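Local coordinates for heme peroxidase (Bacteroides thetaiotaomicron, PDB 2GVK), which probably uses a bound heme to reduce hydrogen peroxide while oxidising dyes and other substrates, as dye-decolorizing peroxidases do, at residues T236-M249 with Y262-M276. Sequence-based numbering, arbitrary orientation. Where two conformers were deposited one is given.
Sequences TNIGDDLKIVRANM and YFIGYASTFSTTRRM. With EDO (1,2-ethanediol), chain H; EDO (1,2-ethanediol), chain K.
Ile264 O takes the N-H of Ala247 at 2.7 Å from Ala247 N, and the CA of Arg246 leans on the same oxygen. This bond belongs to an antiparallel pairing of 245-249 with 262-267 in which Val245-Tyr266, Ala247-Ile264 and Met249-Tyr262 are the hydrogen-bonded pairs; Val245 N to Tyr266 O closes one end. The face carrying Arg246, Asn248 and Phe263 holds a 1,2-ethanediol, probably from the crystallisation liquor. With CG anti to the backbone N (chi1 171°), the ring of Phe263 reaches across to the Arg246 and Asn248 side chains, meeting Arg246 CD at its edge, 3.6 Å from CE1, and Asn248 OD1 at the same distance from CD1. The diol places O1 over one ring face; its O2 accepts from Asn248 ND2 at 3.0 Å and, weakly, from Arg246 NH1. Asn248 ND2 also bonds Asp158, which helps fix the amide. Replacing Phe263 with an alanine would probably remove both this edge and the ring face under the diol, so that the arginine chain could shift. Farther along, Ile244 wedges between strand 262-267 and helix 270-276: CG2 lies 3.6 Å from both Ala267 CB and Thr272 CG2, while CD1 reaches Met276 SE at 4.0 Å and sits over Gly265, where a CB would collide with it. Ile238 extends this apolar seam, with CD1 against Thr272 CG2 and Arg275 CG. Two waters stitch its border, one joining Lys243 O to Ser268 OG, the other Thr272 OG1 and, weakly, Lys243 N. The whole is a beta hairpin whose second strand runs on into a helix that packs against the loop leading into the first strand, within the C-terminal half of the ferredoxin-like beta-barrel fold of DyP-type peroxidases.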
ATOM      1  N   THR A 236     -23.979  28.359   3.704  1.00 19.88           N
ATOM      2  CA  THR A 236     -22.855  28.365   2.692  1.00 21.43           C
ATOM      3  C   THR A 236     -23.224  27.691   1.368  1.00 23.05           C
ATOM      4  O   THR A 236     -22.479  27.791   0.389  1.00 23.83           O
ATOM      5  CB  THR A 236     -21.575  27.708   3.211  1.00 21.48           C
ATOM      6  OG1 THR A 236     -21.832  26.334   3.569  1.00 21.36           O
ATOM      7  CG2 THR A 236     -21.020  28.463   4.400  1.00 22.33           C
ATOM      8  N   ASN A 237     -24.307  26.941   1.368  1.00 23.69           N
ATOM      9  CA  ASN A 237     -24.845  26.370   0.146  1.00 24.31           C
ATOM     10  C   ASN A 237     -25.860  27.336  -0.346  1.00 24.61           C
ATOM     11  O   ASN A 237     -26.967  27.352   0.127  1.00 24.88           O
ATOM     12  N   ILE A 238     -25.458  28.205  -1.280  1.00 24.70           N
ATOM     13  CA  ILE A 238     -26.267  29.380  -1.607  1.00 24.78           C
ATOM     14  C   ILE A 238     -27.412  29.067  -2.508  1.00 25.10           C
ATOM     15  O   ILE A 238     -28.337  29.837  -2.593  1.00 25.75           O
ATOM     16  CB  ILE A 238     -25.427  30.527  -2.218  1.00 24.59           C
ATOM     17  CG1 ILE A 238     -24.855  30.131  -3.571  1.00 22.80           C
ATOM     18  CG2 ILE A 238     -24.314  30.917  -1.259  1.00 24.34           C
ATOM     19  CD1 ILE A 238     -24.167  31.285  -4.281  1.00 22.52           C
ATOM     20  N   GLY A 239     -27.373  27.906  -3.154  1.00 25.12           N
ATOM     21  CA  GLY A 239     -28.496  27.439  -3.949  1.00 25.07           C
ATOM     22  C   GLY A 239     -28.357  27.735  -5.420  1.00 25.03           C
ATOM     23  O   GLY A 239     -27.338  28.265  -5.860  1.00 25.10           O
ATOM     24  N   ASP A 240     -29.405  27.379  -6.192  1.00 25.00           N
ATOM     25  CA  ASP A 240     -29.440  27.592  -7.674  1.00 24.83           C
ATOM     26  C   ASP A 240     -28.269  26.908  -8.401  1.00 23.78           C
ATOM     27  O   ASP A 240     -27.860  27.344  -9.484  1.00 23.67           O
ATOM     28  CB  ASP A 240     -29.470  29.096  -8.015  1.00 25.31           C
ATOM     29  CG  ASP A 240     -30.817  29.762  -7.656  1.00 29.85           C
ATOM     30  OD1 ASP A 240     -31.698  29.075  -7.040  1.00 35.15           O
ATOM     31  OD2 ASP A 240     -31.000  30.973  -8.002  1.00 36.88           O
ATOM     32  N   ASP A 241     -27.786  25.799  -7.829  1.00 22.70           N
ATOM     33  CA  ASP A 241     -26.652  25.078  -8.372  1.00 21.76           C
ATOM     34  C   ASP A 241     -25.436  26.020  -8.611  1.00 20.35           C
ATOM     35  O   ASP A 241     -24.765  25.948  -9.641  1.00 20.93           O
ATOM     36  CB  ASP A 241     -27.034  24.372  -9.654  1.00 22.16           C
ATOM     37  CG  ASP A 241     -26.138  23.169  -9.950  1.00 24.73           C
ATOM     38  OD1 ASP A 241     -25.622  22.554  -8.977  1.00 25.13           O
ATOM     39  OD2 ASP A 241     -25.945  22.840 -11.159  1.00 26.95           O
ATOM     40  N   LEU A 242     -25.225  26.934  -7.681  1.00 18.06           N
ATOM     41  CA  LEU A 242     -24.048  27.756  -7.668  1.00 16.49           C
ATOM     42  C   LEU A 242     -23.126  27.200  -6.583  1.00 15.04           C
ATOM     43  O   LEU A 242     -23.496  27.159  -5.414  1.00 14.90           O
ATOM     44  CB  LEU A 242     -24.410  29.180  -7.360  1.00 16.37           C
ATOM     45  CG  LEU A 242     -25.283  29.871  -8.411  1.00 17.29           C
ATOM     46  CD1 LEU A 242     -25.732  31.203  -7.905  1.00 18.68           C
ATOM     47  CD2 LEU A 242     -24.538  30.015  -9.719  1.00 20.23           C
ATOM     48  N   LYS A 243     -21.954  26.745  -6.986  1.00 14.09           N
ATOM     49  CA  LYS A 243     -21.070  26.007  -6.095  1.00 13.31           C
ATOM     50  C   LYS A 243     -19.652  26.344  -6.355  1.00 13.08           C
ATOM     51  O   LYS A 243     -19.298  26.793  -7.456  1.00 12.94           O
ATOM     52  CB  LYS A 243     -21.259  24.494  -6.300  1.00 13.11           C
ATOM     53  CG  LYS A 243     -22.673  24.047  -6.171  1.00 15.22           C
ATOM     54  CD  LYS A 243     -22.813  22.545  -6.229  1.00 17.25           C
ATOM     55  CE  LYS A 243     -24.265  22.120  -5.969  1.00 18.87           C
ATOM     56  NZ  LYS A 243     -24.435  20.662  -6.001  1.00 19.88           N
ATOM     57  N   ILE A 244     -18.819  26.122  -5.342  1.00 13.09           N
ATOM     58  CA  ILE A 244     -17.394  26.217  -5.484  1.00 13.15           C
ATOM     59  C   ILE A 244     -16.756  24.900  -4.996  1.00 13.14           C
ATOM     60  O   ILE A 244     -17.453  23.999  -4.518  1.00 12.81           O
ATOM     61  CB  ILE A 244     -16.824  27.411  -4.695  1.00 13.41           C
ATOM     62  CG1 ILE A 244     -16.860  27.138  -3.177  1.00 14.83           C
ATOM     63  CG2 ILE A 244     -17.593  28.676  -5.049  1.00 13.82           C
ATOM     64  CD1 ILE A 244     -16.224  28.249  -2.326  1.00 16.35           C
ATOM     65  N   VAL A 245     -15.448  24.781  -5.181  1.00 13.34           N
ATOM     66  CA  VAL A 245     -14.704  23.605  -4.729  1.00 13.92           C
ATOM     67  C   VAL A 245     -13.837  24.039  -3.572  1.00 14.90           C
ATOM     68  O   VAL A 245     -12.957  24.855  -3.735  1.00 14.20           O
ATOM     69  CB  VAL A 245     -13.836  23.033  -5.848  1.00 13.72           C
ATOM     70  CG1 VAL A 245     -12.930  21.901  -5.323  1.00 14.27           C
ATOM     71  CG2 VAL A 245     -14.709  22.557  -6.988  1.00 14.94           C
ATOM     72  N   ARG A 246     -14.102  23.482  -2.395  1.00 16.67           N
ATOM     73  CA  ARG A 246     -13.546  24.009  -1.155  1.00 19.24           C
ATOM     74  C   ARG A 246     -12.643  22.984  -0.482  1.00 21.19           C
ATOM     75  O   ARG A 246     -12.939  21.788  -0.479  1.00 21.98           O
ATOM     76  CB  ARG A 246     -14.667  24.431  -0.202  1.00 19.75           C
ATOM     77  CG  ARG A 246     -15.602  25.484  -0.770  1.00 24.06           C
ATOM     78  CD  ARG A 246     -16.629  26.003   0.223  1.00 27.49           C
ATOM     79  NE  ARG A 246     -17.900  25.292   0.118  1.00 28.47           N
ATOM     80  CZ  ARG A 246     -18.806  25.237   1.086  1.00 31.52           C
ATOM     81  NH1 ARG A 246     -18.584  25.852   2.240  1.00 31.59           N
ATOM     82  NH2 ARG A 246     -19.934  24.567   0.902  1.00 34.47           N
ATOM     83  N   ALA A 247     -11.566  23.457   0.140  1.00 22.15           N
ATOM     84  CA  ALA A 247     -11.020  22.802   1.333  1.00 23.05           C
ATOM     85  C   ALA A 247     -11.218  23.608   2.616  1.00 23.47           C
ATOM     86  O   ALA A 247     -11.360  24.831   2.587  1.00 23.24           O
ATOM     87  CB  ALA A 247      -9.554  22.461   1.134  1.00 22.90           C
ATOM     88  N   ASN A 248     -11.247  22.899   3.739  1.00 23.64           N
ATOM     89  CA  ASN A 248     -11.033  23.494   5.047  1.00 23.62           C
ATOM     90  C   ASN A 248      -9.961  22.735   5.826  1.00 22.93           C
ATOM     91  O   ASN A 248     -10.278  21.925   6.711  1.00 23.57           O
ATOM     92  CB  ASN A 248     -12.337  23.510   5.841  1.00 23.86           C
ATOM     93  CG  ASN A 248     -13.321  24.547   5.327  1.00 27.75           C
ATOM     94  OD1 ASN A 248     -13.313  25.692   5.762  1.00 31.89           O
ATOM     95  ND2 ASN A 248     -14.173  24.142   4.402  1.00 28.85           N
HETATM   96  N   MSE A 249      -8.699  23.001   5.485  1.00 20.76           N
HETATM   97  CA  MSE A 249      -7.576  22.177   5.919  1.00 18.75           C
HETATM   98  C   MSE A 249      -7.182  22.535   7.338  1.00 15.82           C
HETATM   99  O   MSE A 249      -6.945  23.696   7.649  1.00 14.90           O
HETATM  100  CB  MSE A 249      -6.371  22.384   5.005  1.00 19.50           C
HETATM  101  CG  MSE A 249      -6.585  21.913   3.582  1.00 24.93           C
HETATM  102 SE   MSE A 249      -7.382  20.134   3.524  0.70 38.13          SE
HETATM  103  CE  MSE A 249      -5.837  19.108   3.900  1.00 25.85           C
ATOM    104  N   TYR A 262      -7.684  26.364   7.499  1.00 11.76           N
ATOM    105  CA  TYR A 262      -7.289  27.153   6.362  1.00 11.60           C
ATOM    106  C   TYR A 262      -8.290  26.900   5.247  1.00 11.42           C
ATOM    107  O   TYR A 262      -8.322  25.821   4.657  1.00 11.50           O
ATOM    108  CB  TYR A 262      -5.850  26.794   5.914  1.00 11.66           C
ATOM    109  CG  TYR A 262      -5.166  27.885   5.099  1.00 12.39           C
ATOM    110  CD1 TYR A 262      -5.544  28.128   3.781  1.00 13.69           C
ATOM    111  CD2 TYR A 262      -4.168  28.693   5.654  1.00 14.30           C
ATOM    112  CE1 TYR A 262      -4.972  29.126   3.052  1.00 12.55           C
ATOM    113  CE2 TYR A 262      -3.577  29.704   4.911  1.00 13.07           C
ATOM    114  CZ  TYR A 262      -4.009  29.922   3.607  1.00 13.75           C
ATOM    115  OH  TYR A 262      -3.430  30.914   2.829  1.00 16.33           O
ATOM    116  N   PHE A 263      -9.183  27.864   5.050  1.00 11.45           N
ATOM    117  CA  PHE A 263     -10.165  27.792   3.996  1.00 11.61           C
ATOM    118  C   PHE A 263      -9.553  28.155   2.678  1.00 11.17           C
ATOM    119  O   PHE A 263      -8.856  29.182   2.559  1.00 11.08           O
ATOM    120  CB  PHE A 263     -11.329  28.749   4.279  1.00 11.76           C
ATOM    121  CG  PHE A 263     -12.274  28.888   3.130  1.00 12.92           C
ATOM    122  CD1 PHE A 263     -13.237  27.945   2.907  1.00 16.60           C
ATOM    123  CD2 PHE A 263     -12.135  29.908   2.221  1.00 15.97           C
ATOM    124  CE1 PHE A 263     -14.107  28.038   1.776  1.00 17.17           C
ATOM    125  CE2 PHE A 263     -13.003  29.998   1.098  1.00 14.64           C
ATOM    126  CZ  PHE A 263     -13.984  29.067   0.913  1.00 15.68           C
ATOM    127  N   ILE A 264      -9.809  27.331   1.664  1.00 10.96           N
ATOM    128  CA  ILE A 264      -9.442  27.667   0.313  1.00 10.84           C
ATOM    129  C   ILE A 264     -10.571  27.197  -0.620  1.00 10.98           C
ATOM    130  O   ILE A 264     -11.021  26.060  -0.544  1.00 11.45           O
ATOM    131  CB  ILE A 264      -8.065  27.053  -0.077  1.00 11.02           C
ATOM    132  CG1 ILE A 264      -7.679  27.452  -1.482  1.00 11.04           C
ATOM    133  CG2 ILE A 264      -8.083  25.522   0.083  1.00 13.36           C
ATOM    134  CD1 ILE A 264      -6.236  27.283  -1.772  1.00 10.35           C
ATOM    135  N   GLY A 265     -11.064  28.116  -1.441  1.00 11.03           N
ATOM    136  CA  GLY A 265     -12.194  27.857  -2.314  1.00 10.86           C
ATOM    137  C   GLY A 265     -11.907  28.305  -3.725  1.00 10.73           C
ATOM    138  O   GLY A 265     -11.575  29.481  -3.958  1.00 10.68           O
ATOM    139  N   TYR A 266     -11.954  27.355  -4.652  1.00 10.62           N
ATOM    140  CA  TYR A 266     -11.772  27.614  -6.075  1.00 10.67           C
ATOM    141  C   TYR A 266     -13.131  27.757  -6.765  1.00 10.35           C
ATOM    142  O   TYR A 266     -14.053  26.907  -6.577  1.00 10.38           O
ATOM    143  CB  TYR A 266     -11.011  26.466  -6.729  1.00 10.67           C
ATOM    144  CG  TYR A 266      -9.575  26.315  -6.296  1.00  9.91           C
ATOM    145  CD1 TYR A 266      -8.562  26.979  -6.966  1.00 12.09           C
ATOM    146  CD2 TYR A 266      -9.224  25.474  -5.255  1.00 11.50           C
ATOM    147  CE1 TYR A 266      -7.236  26.841  -6.603  1.00 12.31           C
ATOM    148  CE2 TYR A 266      -7.873  25.323  -4.867  1.00 10.51           C
ATOM    149  CZ  TYR A 266      -6.887  25.991  -5.564  1.00 11.79           C
ATOM    150  OH  TYR A 266      -5.545  25.840  -5.226  1.00 12.93           O
ATOM    151  N   ALA A 267     -13.267  28.793  -7.601  1.00 10.12           N
ATOM    152  CA  ALA A 267     -14.566  29.094  -8.236  1.00 10.01           C
ATOM    153  C   ALA A 267     -14.415  29.574  -9.653  1.00 10.39           C
ATOM    154  O   ALA A 267     -13.535  30.396  -9.956  1.00 10.24           O
ATOM    155  CB  ALA A 267     -15.301  30.131  -7.445  1.00  9.85           C
ATOM    156  N   SER A 268     -15.355  29.154 -10.496  1.00 10.67           N
ATOM    157  CA  SER A 268     -15.482  29.666 -11.862  1.00 11.38           C
ATOM    158  C   SER A 268     -15.844  31.172 -11.852  1.00 11.59           C
ATOM    159  O   SER A 268     -15.585  31.889 -12.813  1.00 12.06           O
ATOM    160  CB  SER A 268     -16.559  28.876 -12.622  1.00 11.51           C
ATOM    161  OG  SER A 268     -17.839  29.043 -12.017  1.00 13.26           O
ATOM    162  N   THR A 269     -16.550  31.587 -10.808  1.00 11.70           N
ATOM    163  CA  THR A 269     -16.909  32.983 -10.612  1.00 11.57           C
ATOM    164  C   THR A 269     -16.802  33.355  -9.143  1.00 11.59           C
ATOM    165  O   THR A 269     -17.426  32.726  -8.279  1.00 11.20           O
ATOM    166  CB  THR A 269     -18.366  33.308 -11.156  1.00 11.53           C
ATOM    167  OG1 THR A 269     -18.737  34.643 -10.796  1.00 11.48           O
ATOM    168  CG2 THR A 269     -19.399  32.336 -10.609  1.00 12.13           C
ATOM    169  N   PHE A 270     -16.035  34.389  -8.850  1.00 11.62           N
ATOM    170  CA  PHE A 270     -15.871  34.814  -7.472  1.00 11.58           C
ATOM    171  C   PHE A 270     -17.201  35.301  -6.843  1.00 11.53           C
ATOM    172  O   PHE A 270     -17.360  35.257  -5.647  1.00 11.72           O
ATOM    173  CB  PHE A 270     -14.790  35.891  -7.351  1.00 11.74           C
ATOM    174  CG  PHE A 270     -14.525  36.321  -5.924  1.00 11.23           C
ATOM    175  CD1 PHE A 270     -14.140  35.378  -4.950  1.00 11.44           C
ATOM    176  CD2 PHE A 270     -14.694  37.640  -5.539  1.00 14.17           C
ATOM    177  CE1 PHE A 270     -13.913  35.766  -3.645  1.00 12.09           C
ATOM    178  CE2 PHE A 270     -14.462  38.028  -4.236  1.00 13.35           C
ATOM    179  CZ  PHE A 270     -14.064  37.086  -3.281  1.00 13.89           C
ATOM    180  N   SER A 271     -18.157  35.692  -7.690  1.00 11.13           N
ATOM    181  CA  SER A 271     -19.474  36.134  -7.217  1.00 10.87           C
ATOM    182  C   SER A 271     -20.154  35.065  -6.338  1.00 10.71           C
ATOM    183  O   SER A 271     -20.852  35.393  -5.405  1.00 10.57           O
ATOM    184  CB  SER A 271     -20.385  36.543  -8.403  1.00 10.63           C
ATOM    185  OG  SER A 271     -20.711  35.453  -9.236  1.00 10.86           O
ATOM    186  N   THR A 272     -19.907  33.804  -6.619  1.00 10.83           N
ATOM    187  CA  THR A 272     -20.486  32.737  -5.809  1.00 10.84           C
ATOM    188  C   THR A 272     -19.848  32.720  -4.427  1.00 10.97           C
ATOM    189  O   THR A 272     -20.541  32.658  -3.393  1.00 10.95           O
ATOM    190  CB  THR A 272     -20.328  31.377  -6.494  1.00 11.00           C
ATOM    191  OG1 THR A 272     -21.138  31.347  -7.686  1.00 12.59           O
ATOM    192  CG2 THR A 272     -20.761  30.244  -5.582  1.00 12.29           C
ATOM    193  N   THR A 273     -18.529  32.771  -4.405  1.00 11.21           N
ATOM    194  CA  THR A 273     -17.797  32.794  -3.151  1.00 11.38           C
ATOM    195  C   THR A 273     -18.200  34.012  -2.332  1.00 11.64           C
ATOM    196  O   THR A 273     -18.450  33.906  -1.128  1.00 11.58           O
ATOM    197  CB  THR A 273     -16.277  32.825  -3.396  1.00 11.27           C
ATOM    198  OG1 THR A 273     -15.937  31.801  -4.334  1.00 11.01           O
ATOM    199  CG2 THR A 273     -15.509  32.615  -2.079  1.00 11.13           C
ATOM    200  N   ARG A 274     -18.337  35.144  -2.996  1.00 12.04           N
ATOM    201  CA  ARG A 274     -18.671  36.364  -2.290  0.70 12.41           C
ATOM    202  C   ARG A 274     -20.088  36.294  -1.726  1.00 12.01           C
ATOM    203  O   ARG A 274     -20.318  36.709  -0.604  1.00 12.28           O
ATOM    204  CB  ARG A 274     -18.498  37.614  -3.160  0.70 12.79           C
ATOM    205  CG  ARG A 274     -18.642  38.886  -2.318  0.70 17.43           C
ATOM    206  CD  ARG A 274     -18.404  40.175  -3.060  0.70 22.48           C
ATOM    207  NE  ARG A 274     -18.875  41.302  -2.238  0.70 25.64           N
ATOM    208  CZ  ARG A 274     -18.184  41.861  -1.236  0.70 26.33           C
ATOM    209  NH1 ARG A 274     -16.946  41.475  -0.966  0.70 24.49           N
ATOM    210  NH2 ARG A 274     -18.727  42.853  -0.536  0.70 28.23           N
ATOM    211  N   ARG A 275     -21.011  35.680  -2.460  1.00 11.84           N
ATOM    212  CA  ARG A 275     -22.375  35.522  -1.960  1.00 11.97           C
ATOM    213  C   ARG A 275     -22.418  34.613  -0.731  1.00 11.99           C
ATOM    214  O   ARG A 275     -23.153  34.873   0.223  1.00 11.83           O
ATOM    215  CB  ARG A 275     -23.297  34.982  -3.054  1.00 11.88           C
ATOM    216  CG  ARG A 275     -24.705  34.643  -2.573  1.00 14.75           C
ATOM    217  CD  ARG A 275     -25.810  35.013  -3.556  1.00 17.87           C
ATOM    218  NE  ARG A 275     -25.756  36.417  -3.946  1.00 16.37           N
ATOM    219  CZ  ARG A 275     -26.676  37.014  -4.694  1.00 15.32           C
ATOM    220  NH1 ARG A 275     -27.721  36.329  -5.137  1.00 15.56           N
ATOM    221  NH2 ARG A 275     -26.553  38.298  -5.005  1.00 14.85           N
HETATM  222  N   MSE A 276     -21.619  33.549  -0.766  1.00 12.02           N
HETATM  223  CA  MSE A 276     -21.453  32.643   0.370  0.70 12.13           C
HETATM  224  C   MSE A 276     -20.956  33.428   1.590  1.00 12.07           C
HETATM  225  O   MSE A 276     -21.493  33.307   2.687  1.00 12.07           O
HETATM  226  CB  MSE A 276     -20.457  31.537   0.003  0.70 12.29           C
HETATM  227  CG  MSE A 276     -20.199  30.534   1.087  0.70 13.83           C
HETATM  228 SE   MSE A 276     -18.630  29.441   0.703  0.40 19.14          SE
HETATM  229  CE  MSE A 276     -17.238  30.758   1.211  0.70 17.39           C
TER
HETATM  230  C1  EDO H 323     -16.569  28.665   4.049  1.00 38.43           C
HETATM  231  O1  EDO H 323     -15.785  29.882   4.226  1.00 41.46           O
HETATM  232  C2  EDO H 323     -15.979  27.499   4.879  1.00 36.19           C
HETATM  233  O2  EDO H 323     -16.373  26.204   4.291  1.00 31.34           O
HETATM  234  C1  EDO K 326     -21.751  28.022 -11.545  1.00 40.76           C
HETATM  235  O1  EDO K 326     -21.831  29.392 -12.007  1.00 39.52           O
HETATM  236  C2  EDO K 326     -21.310  27.107 -12.678  1.00 42.18           C
HETATM  237  O2  EDO K 326     -19.936  27.356 -13.000  1.00 41.72           O
HETATM  238  O   HOH W   1     -18.455  28.958  -9.195  1.00 19.15           O
HETATM  239  O   HOH W   2     -21.130  29.121  -9.162  1.00 21.78           O